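Local coordinates for protein Myo-inositol phosphohydrolase (Mitsuokella multacida, PDB 4WU3) that binds myo-inositol-(1,3,4,5)-tetrakisphosphate and probably removes phosphate groups from inositol hexakisphosphate by hydrolysis, as a PTP-like phytase, at residues Y240-Y243 and R248-I251; I251-H256 and Q272-I277. The protein carries 2 engineered substitutions. All blocks are in the same frame, centred on the assembly; numbering follows the deposited sequence.

Interaction 1 of 2, residues Y240-Y243 and R248-I251; sequences YHSY and RTTI. Engineered in segment 240-243: S242 (natural residue Cys). With PO4 (phosphate ion), chain G.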
loop_
_atom_site.group_PDB
_atom_site.type_symbol
_atom_site.label_atom_id
_atom_site.label_comp_id
_atom_site.label_asym_id
_atom_site.label_seq_id
_atom_site.Cartn_x
_atom_site.Cartn_y
_atom_site.Cartn_z
ATOM N N TYR A 240 17.915 13.709 12.696
ATOM C CA TYR A 240 16.979 13.291 11.660
ATOM C C TYR A 240 15.707 14.122 11.736
ATOM O O TYR A 240 15.185 14.409 12.828
ATOM C CB TYR A 240 16.590 11.822 11.829
ATOM C CG TYR A 240 17.733 10.850 11.746
ATOM C CD1 TYR A 240 18.276 10.494 10.528
ATOM C CD2 TYR A 240 18.257 10.269 12.894
ATOM C CE1 TYR A 240 19.326 9.599 10.453
ATOM C CE2 TYR A 240 19.299 9.377 12.833
ATOM C CZ TYR A 240 19.836 9.039 11.612
ATOM O OH TYR A 240 20.896 8.151 11.550
ATOM N N HIS A 241 15.197 14.514 10.581
ATOM C CA HIS A 241 13.901 15.164 10.557
ATOM C C HIS A 241 13.134 14.945 9.247
ATOM O O HIS A 241 13.715 14.714 8.176
ATOM C CB HIS A 241 14.060 16.654 10.848
ATOM C CG HIS A 241 14.310 17.477 9.631
ATOM N ND1 HIS A 241 13.291 17.913 8.811
ATOM C CD2 HIS A 241 15.458 17.940 9.091
ATOM C CE1 HIS A 241 13.806 18.604 7.811
ATOM N NE2 HIS A 241 15.118 18.634 7.959
ATOM N N SER A 242 11.816 15.018 9.359
ATOM C CA SER A 242 10.928 14.923 8.224
ATOM C C SER A 242 10.012 16.150 8.287
ATOM O O SER A 242 10.496 17.252 8.588
ATOM C CB SER A 242 10.153 13.613 8.290
ATOM O OG SER A 242 9.816 13.287 9.634
ATOM N N TYR A 243 8.715 16.000 8.008
ATOM C CA TYR A 243 7.809 17.118 8.260
ATOM C C TYR A 243 7.364 17.153 9.728
ATOM O O TYR A 243 7.560 18.160 10.418
ATOM C CB TYR A 243 6.586 17.146 7.340
ATOM C CG TYR A 243 5.669 18.282 7.751
ATOM C CD1 TYR A 243 6.055 19.606 7.567
ATOM C CD2 TYR A 243 4.475 18.040 8.405
ATOM C CE1 TYR A 243 5.263 20.648 7.983
ATOM C CE2 TYR A 243 3.662 19.087 8.827
ATOM C CZ TYR A 243 4.064 20.386 8.612
ATOM O OH TYR A 243 3.271 21.437 9.030
ATOM N N ARG A 248 8.612 9.079 9.039
ATOM C CA ARG A 248 9.908 8.922 8.398
ATOM C C ARG A 248 11.004 9.130 9.418
ATOM O O ARG A 248 12.025 8.436 9.385
ATOM C CB ARG A 248 10.075 9.897 7.229
ATOM C CG ARG A 248 9.167 9.607 6.054
ATOM C CD ARG A 248 9.072 10.800 5.103
ATOM N NE ARG A 248 8.312 11.929 5.654
ATOM C CZ ARG A 248 8.130 13.081 5.013
ATOM N NH1 ARG A 248 7.425 14.052 5.576
ATOM N NH2 ARG A 248 8.663 13.269 3.805
ATOM N N THR A 249 10.792 10.074 10.335
ATOM C CA THR A 249 11.794 10.371 11.365
ATOM C C THR A 249 11.994 9.171 12.293
ATOM O O THR A 249 13.120 8.805 12.616
ATOM C CB THR A 249 11.436 11.641 12.167
ATOM O OG1 THR A 249 11.616 12.797 11.339
ATOM C CG2 THR A 249 12.323 11.795 13.380
ATOM N N THR A 250 10.907 8.531 12.694
ATOM C CA THR A 250 11.005 7.407 13.620
ATOM C C THR A 250 11.594 6.169 12.960
ATOM O O THR A 250 12.333 5.421 13.591
ATOM C CB THR A 250 9.642 7.080 14.242
ATOM O OG1 THR A 250 9.198 8.222 14.979
ATOM C CG2 THR A 250 9.739 5.883 15.184
ATOM N N ILE A 251 11.278 5.955 11.689
ATOM C CA ILE A 251 11.922 4.900 10.945
ATOM C C ILE A 251 13.428 5.058 11.041
ATOM O O ILE A 251 14.138 4.078 11.276
ATOM C CB ILE A 251 11.546 4.913 9.449
ATOM C CG1 ILE A 251 10.122 4.397 9.247
ATOM C CG2 ILE A 251 12.525 4.063 8.663
ATOM C CD1 ILE A 251 9.573 4.693 7.869
HETATM P P PO4 G . 6.549 12.490 8.988
HETATM O O1 PO4 G . 5.161 12.180 9.496
HETATM O O2 PO4 G . 7.440 12.575 10.208
HETATM O O3 PO4 G . 6.568 13.785 8.220
HETATM O O4 PO4 G . 7.083 11.403 8.073
#

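Interaction 2 of 2, residues I251-H256 and Q272-I277; sequences IFMVMH and QRQKLI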
loop_
_atom_site.group_PDB
_atom_site.type_symbol
_atom_site.label_atom_id
_atom_site.label_comp_id
_atom_site.label_asym_id
_atom_site.label_seq_id
_atom_site.Cartn_x
_atom_site.Cartn_y
_atom_site.Cartn_z
ATOM N N ILE A 251 11.278 5.955 11.689
ATOM C CA ILE A 251 11.922 4.900 10.945
ATOM C C ILE A 251 13.428 5.058 11.041
ATOM O O ILE A 251 14.138 4.078 11.276
ATOM C CB ILE A 251 11.546 4.913 9.449
ATOM C CG1 ILE A 251 10.122 4.397 9.247
ATOM C CG2 ILE A 251 12.525 4.063 8.663
ATOM C CD1 ILE A 251 9.573 4.693 7.869
ATOM N N PHE A 252 13.927 6.274 10.850
ATOM C CA PHE A 252 15.371 6.462 10.822
ATOM C C PHE A 252 16.034 6.519 12.191
ATOM O O PHE A 252 17.220 6.199 12.311
ATOM C CB PHE A 252 15.769 7.659 9.973
ATOM C CG PHE A 252 15.847 7.333 8.531
ATOM C CD1 PHE A 252 14.697 7.137 7.805
ATOM C CD2 PHE A 252 17.071 7.178 7.906
ATOM C CE1 PHE A 252 14.761 6.800 6.466
ATOM C CE2 PHE A 252 17.148 6.833 6.576
ATOM C CZ PHE A 252 15.993 6.644 5.861
ATOM N N MET A 253 15.278 6.904 13.210
ATOM C CA MET A 253 15.750 6.822 14.592
ATOM C C MET A 253 15.898 5.362 15.002
ATOM O O MET A 253 16.852 4.993 15.700
ATOM C CB MET A 253 14.781 7.534 15.536
ATOM C CG MET A 253 14.973 9.041 15.571
ATOM S SD MET A 253 16.570 9.514 16.265
ATOM C CE MET A 253 16.199 9.429 18.015
ATOM N N VAL A 254 14.944 4.542 14.554
ATOM C CA VAL A 254 14.993 3.089 14.739
ATOM C C VAL A 254 16.156 2.461 13.967
ATOM O O VAL A 254 16.869 1.622 14.512
ATOM C CB VAL A 254 13.669 2.427 14.316
ATOM C CG1 VAL A 254 13.831 0.924 14.145
ATOM C CG2 VAL A 254 12.595 2.722 15.349
ATOM N N MET A 255 16.360 2.861 12.716
ATOM C CA MET A 255 17.535 2.401 11.960
ATOM C C MET A 255 18.857 2.750 12.661
ATOM O O MET A 255 19.763 1.925 12.761
ATOM C CB MET A 255 17.542 2.998 10.550
ATOM C CG MET A 255 16.460 2.448 9.637
ATOM S SD MET A 255 16.281 3.428 8.130
ATOM C CE MET A 255 17.870 3.140 7.337
ATOM N N HIS A 256 18.963 3.982 13.137
ATOM C CA HIS A 256 20.156 4.437 13.849
ATOM C C HIS A 256 20.422 3.559 15.074
ATOM O O HIS A 256 21.531 3.055 15.263
ATOM C CB HIS A 256 19.972 5.905 14.263
ATOM C CG HIS A 256 21.230 6.583 14.717
ATOM N ND1 HIS A 256 22.026 7.327 13.872
ATOM C CD2 HIS A 256 21.819 6.641 15.932
ATOM C CE1 HIS A 256 23.058 7.804 14.545
ATOM N NE2 HIS A 256 22.950 7.409 15.801
ATOM N N GLN A 272 10.015 -0.265 20.896
ATOM C CA GLN A 272 9.380 0.295 22.082
ATOM C C GLN A 272 10.124 1.519 22.595
ATOM O O GLN A 272 9.494 2.534 22.891
ATOM C CB GLN A 272 9.289 -0.735 23.199
ATOM C CG GLN A 272 8.129 -1.694 23.051
ATOM C CD GLN A 272 6.829 -0.962 22.821
ATOM O OE1 GLN A 272 6.381 -0.196 23.666
ATOM N NE2 GLN A 272 6.223 -1.183 21.658
ATOM N N ARG A 273 11.449 1.451 22.716
ATOM C CA ARG A 273 12.132 2.594 23.321
ATOM C C ARG A 273 12.082 3.841 22.434
ATOM O O ARG A 273 11.982 4.957 22.942
ATOM C CB ARG A 273 13.541 2.254 23.803
ATOM C CG ARG A 273 14.584 1.979 22.744
ATOM C CD ARG A 273 15.699 1.177 23.390
ATOM N NE ARG A 273 16.924 1.188 22.612
ATOM C CZ ARG A 273 18.109 0.819 23.088
ATOM N NH1 ARG A 273 18.227 0.397 24.342
ATOM N NH2 ARG A 273 19.177 0.870 22.307
ATOM N N GLN A 274 12.086 3.659 21.114
ATOM C CA GLN A 274 11.950 4.809 20.221
ATOM C C GLN A 274 10.552 5.420 20.289
ATOM O O GLN A 274 10.378 6.592 19.969
ATOM C CB GLN A 274 12.330 4.450 18.788
ATOM C CG GLN A 274 13.817 4.140 18.610
ATOM C CD GLN A 274 14.740 5.325 18.897
ATOM O OE1 GLN A 274 14.411 6.480 18.598
ATOM N NE2 GLN A 274 15.917 5.035 19.451
ATOM N N LYS A 275 9.561 4.646 20.731
ATOM C CA LYS A 275 8.243 5.216 21.028
ATOM C C LYS A 275 8.294 5.965 22.352
ATOM O O LYS A 275 7.781 7.074 22.464
ATOM C CB LYS A 275 7.153 4.144 21.095
ATOM C CG LYS A 275 5.894 4.604 21.824
ATOM C CD LYS A 275 5.110 5.599 20.987
ATOM C CE LYS A 275 4.184 6.476 21.824
ATOM N NZ LYS A 275 4.900 7.612 22.493
ATOM N N LEU A 276 8.931 5.369 23.351
ATOM C CA LEU A 276 8.957 5.968 24.684
ATOM C C LEU A 276 9.638 7.347 24.737
ATOM O O LEU A 276 9.231 8.196 25.527
ATOM C CB LEU A 276 9.603 5.011 25.681
ATOM C CG LEU A 276 8.741 3.777 25.959
ATOM C CD1 LEU A 276 9.540 2.671 26.621
ATOM C CD2 LEU A 276 7.545 4.148 26.819
ATOM N N ILE A 277 10.659 7.571 23.910
ATOM C CA ILE A 277 11.324 8.877 23.867
ATOM C C ILE A 277 10.770 9.755 22.740
ATOM O O ILE A 277 11.140 10.924 22.598
ATOM C CB ILE A 277 12.844 8.740 23.676
ATOM C CG1 ILE A 277 13.154 8.180 22.289
ATOM C CG2 ILE A 277 13.430 7.860 24.767
ATOM C CD1 ILE A 277 14.615 8.215 21.915
#

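Interaction 1 of 2, residues Y240-Y243 and R248-I251
S242 OG is gripped from two directions: the hydroxyl of T249 donates to it, OG1 to OG at 2.5 Å, and OG in turn donates to O2 of a bound phosphate ion, also at 2.5 Å. S242 is engineered; the natural residue is a cysteine, consistent with the nucleophile position of the HCX5R signature of PTP-like phosphatases. With chi1 at 37° the hydroxyl sits between the backbone N and the carbonyl carbon, directed at the phosphate and at T249 together. R248 holds the ion with its side chain and its backbone. Its NE reaches phosphate O4 at 2.8 Å in an almost straight bond (171°), while its NH1 meets O3, likewise at 2.8 Å. Backbone N of R248 adds a third grip, 2.9 Å from O4, so that this one oxygen is shared by main chain and side chain. The bend at chi3 (-71°) folds the arginine back so that the edge of its guanidinium faces the phosphorus, with CB of S242 over one face, 3.6 Å from NE. Y243 N contributes a weaker bond to O3, and the backbone N atoms of A244 and M246 complete the cradle, the PTP P-loop. Behind it, H241 ND1 donates to S242 O at 2.9 Å, in the carbonyl plane and on a lone pair, which helps fix the loop's first peptide; the far nitrogen, NE2, is held by E195. E124 pairs with R248 NH2, positioning the guanidinium from the second shell. The contact is fully buried at the turn from strand 237-241, which runs between parallel strands 91-94 and 116-122, into helix 247-261, whose first turn presents R248 to the phosphate and T249 to S242 OG.

Interaction 2 of 2, residues I251-H256 and Q272-I277
M253 and Q274 meet with their side chains crossing at about a right angle. The amide oxygen of Q274 does the touching: OE1 lies 3.3 Å from M253 CB. The methionine bends at both chi2 (-66°) and chi3 (-82°), curling its chain so that the terminal methyl comes back to the same oxygen, CE to OE1 at 3.5 Å. V254, the next residue on the helix, is crossed obliquely instead; its CG2 branch rests on the aliphatic part of Q274, 3.8 Å from CG. Further along, M253 CE approaches I277 CD1 at 4.4 Å, a looser apolar touch. The glutamine is thus wedged by its CB and CG against valine and by its oxygen against methionine, while its NE2 is tied to D257 OD2, which helps fix the amide's rotation. Replacing Q274 with an alanine would probably leave D257 without that amide donor and open a gap beside M253 and V254. The pairing joins helix 247-261 to helix 267-276; M253 also packs on V91 and A93 of strand 91-94, and V254 touches V304 of helix 291-313.

Overall arrangement
Helix 247-261 carries both contacts, with I251 belonging to each and the centres 10 Å apart. Interaction 1 uses the helix's beginning to hold phosphate; interaction 2 uses the following turns to seat helix 267-276. Y240 bridges them: its OH makes a probable hydrogen bond to H256 ND1 at 2.7 Å, and its ring packs on the helix through CD2, 3.8 Å from M253 SD. The side chain of Y243 lies about 10 Å from a bound inositol tetrakisphosphate. The phosphate ion, probably from the crystallisation liquor, sits in the P-loop where a substrate phosphate would probably bind. In the second half of the chain the inositol ligand meets the equivalent loop, including S540 and R546.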